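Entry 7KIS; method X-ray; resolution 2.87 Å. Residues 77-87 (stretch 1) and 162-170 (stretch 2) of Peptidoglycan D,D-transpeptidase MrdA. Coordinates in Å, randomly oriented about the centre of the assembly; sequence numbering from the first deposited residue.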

# COMPACT_ATOMS: atom_id res chain seq x y z
N VAL A 77 -22.52 -3.76 -3.37
CA VAL A 77 -22.84 -4.65 -2.25
C VAL A 77 -22.66 -3.87 -0.95
O VAL A 77 -21.71 -3.09 -0.79
N ILE A 78 -23.62 -4.04 -0.04
CA ILE A 78 -23.64 -3.23 1.17
C ILE A 78 -22.61 -3.74 2.16
O ILE A 78 -22.50 -4.95 2.42
N ILE A 79 -21.83 -2.81 2.73
CA ILE A 79 -20.76 -3.11 3.66
C ILE A 79 -21.18 -2.79 5.09
O ILE A 79 -20.68 -3.38 6.05
N ALA A 80 -22.11 -1.84 5.25
CA ALA A 80 -22.53 -1.42 6.59
C ALA A 80 -23.99 -0.98 6.57
O ALA A 80 -24.32 0.03 5.95
N ASP A 81 -24.86 -1.74 7.25
CA ASP A 81 -26.25 -1.37 7.40
C ASP A 81 -26.50 -0.81 8.80
O ASP A 81 -25.58 -0.60 9.59
N ASN A 82 -27.77 -0.58 9.11
CA ASN A 82 -28.22 -0.26 10.46
C ASN A 82 -29.34 -1.22 10.80
O ASN A 82 -30.27 -1.41 10.00
N ARG A 83 -29.26 -1.85 11.97
CA ARG A 83 -30.29 -2.81 12.30
C ARG A 83 -31.14 -2.29 13.46
O ARG A 83 -30.64 -1.57 14.33
N PRO A 84 -32.42 -2.64 13.51
CA PRO A 84 -33.31 -2.13 14.56
C PRO A 84 -33.12 -2.88 15.87
O PRO A 84 -33.23 -4.11 15.92
N SER A 85 -32.82 -2.14 16.93
CA SER A 85 -32.82 -2.64 18.30
C SER A 85 -33.74 -1.77 19.14
O SER A 85 -34.17 -0.70 18.72
N PHE A 86 -34.06 -2.25 20.34
CA PHE A 86 -35.07 -1.62 21.17
C PHE A 86 -34.53 -1.34 22.57
O PHE A 86 -33.66 -2.06 23.07
N SER A 87 -35.07 -0.29 23.19
CA SER A 87 -34.73 0.12 24.55
C SER A 87 -33.23 0.30 24.72
O SER A 87 -32.55 0.84 23.84
N GLN A 162 -33.81 2.21 18.73
CA GLN A 162 -32.46 2.68 18.42
C GLN A 162 -31.75 1.72 17.47
O GLN A 162 -31.81 0.50 17.64
N PHE A 163 -31.08 2.28 16.46
CA PHE A 163 -30.41 1.48 15.45
C PHE A 163 -29.00 1.13 15.89
O PHE A 163 -28.30 1.94 16.51
N VAL A 164 -28.58 -0.09 15.57
CA VAL A 164 -27.21 -0.54 15.74
C VAL A 164 -26.58 -0.64 14.36
O VAL A 164 -27.26 -0.93 13.37
N ARG A 165 -25.28 -0.39 14.29
CA ARG A 165 -24.58 -0.54 13.02
C ARG A 165 -24.23 -2.00 12.81
O ARG A 165 -23.85 -2.71 13.75
N HIS A 166 -24.36 -2.45 11.56
CA HIS A 166 -24.19 -3.85 11.21
C HIS A 166 -23.20 -3.97 10.07
O HIS A 166 -23.26 -3.20 9.10
N TYR A 167 -22.29 -4.93 10.19
CA TYR A 167 -21.26 -5.19 9.19
C TYR A 167 -21.51 -6.58 8.61
O TYR A 167 -21.00 -7.58 9.13
N PRO A 168 -22.28 -6.68 7.52
CA PRO A 168 -22.73 -8.00 7.05
C PRO A 168 -21.62 -8.87 6.47
O PRO A 168 -21.86 -10.05 6.22
N LEU A 169 -20.42 -8.33 6.26
CA LEU A 169 -19.30 -9.12 5.79
C LEU A 169 -18.25 -9.36 6.86
O LEU A 169 -17.28 -10.08 6.61
N LYS A 170 -18.42 -8.77 8.05
CA LYS A 170 -17.67 -9.12 9.26
C LYS A 170 -16.18 -8.90 9.03
O LYS A 170 -15.78 -7.76 8.73

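Two antiparallel strands, one running as far as P84 and the other from F163 to H166, meet edge to edge, so most side chains leave the sheet by one face or the other. The backbone of Q162 pairs with S85, Q162 N to S85 O and S85 N to Q162 O both at 2.9 Å, while its CA-to-CB bond points sideways, and the side chain is extended (chi1 t, chi2 t).

F163 (chi1 m) shares a face with N82, P84 and R165. Its ring lies obliquely by N82, CD1 3.6 Å from N82 CB, and CE1 reaches P84 CG at 4.0 Å; the apolar ring suits the CB of N82 and the proline ring of P84. V164 (p) emerges on the other face, with D81, R83 and H166. Its CG1 sits 3.8 Å from R83 CB, a compact branched side chain against the aliphatic base of a long one.

R165 (chi1 t, chi2 p) is buried, and its end comes nearer stretch 1. Its CD approaches D81 O at 3.1 Å and N82 OD1 at 3.4 Å, while A80 CB covers one face of the guanidinium, 3.5 Å from R165 CZ. A methyl is small enough to fit there, and the guanidinium's hydrogen bonds are made elsewhere in the structure.

H166 (t) places CB 3.9 Å from R83 CG, and its CD2 lies over one face of the R83 guanidinium. D81 OD2 is near the ring's edge, 4.0 Å from H166 CD2. That carboxylate also holds R83 in a salt bridge, R83 NH2 to D81 OD2 at 3.3 Å, whose hydrogen bond is weak.

The CA-to-CB bond of Y167 (m) points sideways; Y167 CE1 lies 4.0 Å from A80 CB. Y167 opens a type I turn ending at K170. Within the turn, the CA-to-CB bond of P168 points toward stretch 1, P168 CD lying 3.2 Å from I79 O, and L169 (m, t) meets I79 through their CD1 atoms at 3.7 Å. The CA-to-CB bond of K170 points away.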

# COMPACT_ATOMS: atom_id res chain seq x y z
CB VAL A 77 -21.98 -5.93 -2.29
CG1 VAL A 77 -21.92 -6.48 -3.71
CG2 VAL A 77 -20.60 -5.72 -1.72
CB ILE A 78 -25.04 -3.21 1.79
CG1 ILE A 78 -26.11 -3.14 0.71
CG2 ILE A 78 -25.16 -2.00 2.65
CD1 ILE A 78 -27.51 -2.90 1.24
CB ILE A 79 -19.48 -2.34 3.27
CG1 ILE A 79 -19.10 -2.65 1.83
CG2 ILE A 79 -18.32 -2.69 4.19
CD1 ILE A 79 -18.93 -4.13 1.54
CB ALA A 80 -21.64 -0.30 7.11
CB ASP A 81 -27.19 -2.56 7.18
CG ASP A 81 -26.83 -3.39 5.98
OD1 ASP A 81 -26.10 -2.88 5.12
OD2 ASP A 81 -27.30 -4.54 5.89
CB ASN A 82 -28.69 1.20 10.55
CG ASN A 82 -27.61 2.19 10.18
OD1 ASN A 82 -26.51 2.16 10.74
ND2 ASN A 82 -27.91 3.07 9.23
CB ARG A 83 -29.69 -4.17 12.67
CG ARG A 83 -29.38 -5.06 11.48
CD ARG A 83 -30.60 -5.28 10.60
NE ARG A 83 -30.29 -6.08 9.41
CZ ARG A 83 -30.02 -5.57 8.22
NH1 ARG A 83 -30.01 -4.25 8.04
NH2 ARG A 83 -29.74 -6.37 7.19
CB PRO A 84 -34.71 -2.34 13.99
CG PRO A 84 -34.51 -2.71 12.54
CD PRO A 84 -33.18 -3.37 12.47
CB SER A 85 -31.40 -2.65 18.88
OG SER A 85 -30.60 -3.64 18.25
CB PHE A 86 -36.33 -2.49 21.26
CG PHE A 86 -36.83 -2.96 19.92
CD1 PHE A 86 -37.57 -2.12 19.11
CD2 PHE A 86 -36.54 -4.23 19.47
CE1 PHE A 86 -38.02 -2.54 17.87
CE2 PHE A 86 -36.99 -4.67 18.24
CZ PHE A 86 -37.74 -3.82 17.44
CB SER A 87 -35.26 -0.90 25.56
OG SER A 87 -35.57 -0.28 26.79
CB GLN A 162 -31.64 2.85 19.69
CG GLN A 162 -30.25 3.43 19.46
CD GLN A 162 -29.33 3.23 20.65
OE1 GLN A 162 -28.71 4.17 21.13
NE2 GLN A 162 -29.24 1.99 21.12
CB PHE A 163 -30.36 2.22 14.11
CG PHE A 163 -31.62 2.08 13.30
CD1 PHE A 163 -31.78 1.00 12.44
CD2 PHE A 163 -32.63 3.02 13.39
CE1 PHE A 163 -32.93 0.87 11.69
CE2 PHE A 163 -33.78 2.89 12.64
CZ PHE A 163 -33.93 1.81 11.78
CB VAL A 164 -27.15 -1.89 16.50
CG1 VAL A 164 -27.67 -3.03 15.62
CG2 VAL A 164 -25.74 -2.18 16.98
CB ARG A 165 -23.31 0.33 12.98
CG ARG A 165 -22.59 0.32 11.63
CD ARG A 165 -23.27 1.24 10.62
NE ARG A 165 -22.32 2.08 9.90
CZ ARG A 165 -22.57 2.69 8.75
NH1 ARG A 165 -23.75 2.55 8.15
NH2 ARG A 165 -21.63 3.44 8.18
CB HIS A 166 -25.55 -4.46 10.83
CG HIS A 166 -25.47 -5.86 10.30
ND1 HIS A 166 -24.75 -6.85 10.92
CD2 HIS A 166 -26.05 -6.43 9.22
CE1 HIS A 166 -24.87 -7.97 10.24
NE2 HIS A 166 -25.66 -7.75 9.21
CB TYR A 167 -19.86 -5.07 9.80
CG TYR A 167 -19.59 -3.71 10.40
CD1 TYR A 167 -19.44 -2.59 9.59
CD2 TYR A 167 -19.48 -3.54 11.77
CE1 TYR A 167 -19.20 -1.35 10.13
CE2 TYR A 167 -19.24 -2.30 12.32
CZ TYR A 167 -19.09 -1.20 11.49
OH TYR A 167 -18.85 0.04 12.03
CB PRO A 168 -23.77 -7.66 5.98
CG PRO A 168 -23.40 -6.29 5.52
CD PRO A 168 -22.86 -5.58 6.73
CB LEU A 169 -18.66 -8.46 4.56
CG LEU A 169 -19.38 -8.79 3.25
CD1 LEU A 169 -19.02 -7.79 2.16
CD2 LEU A 169 -19.05 -10.21 2.81
CB LYS A 170 -18.08 -10.53 9.68
CG LYS A 170 -19.58 -10.72 9.82
CD LYS A 170 -19.93 -12.17 10.13
CE LYS A 170 -20.46 -12.32 11.54
NZ LYS A 170 -21.28 -13.56 11.71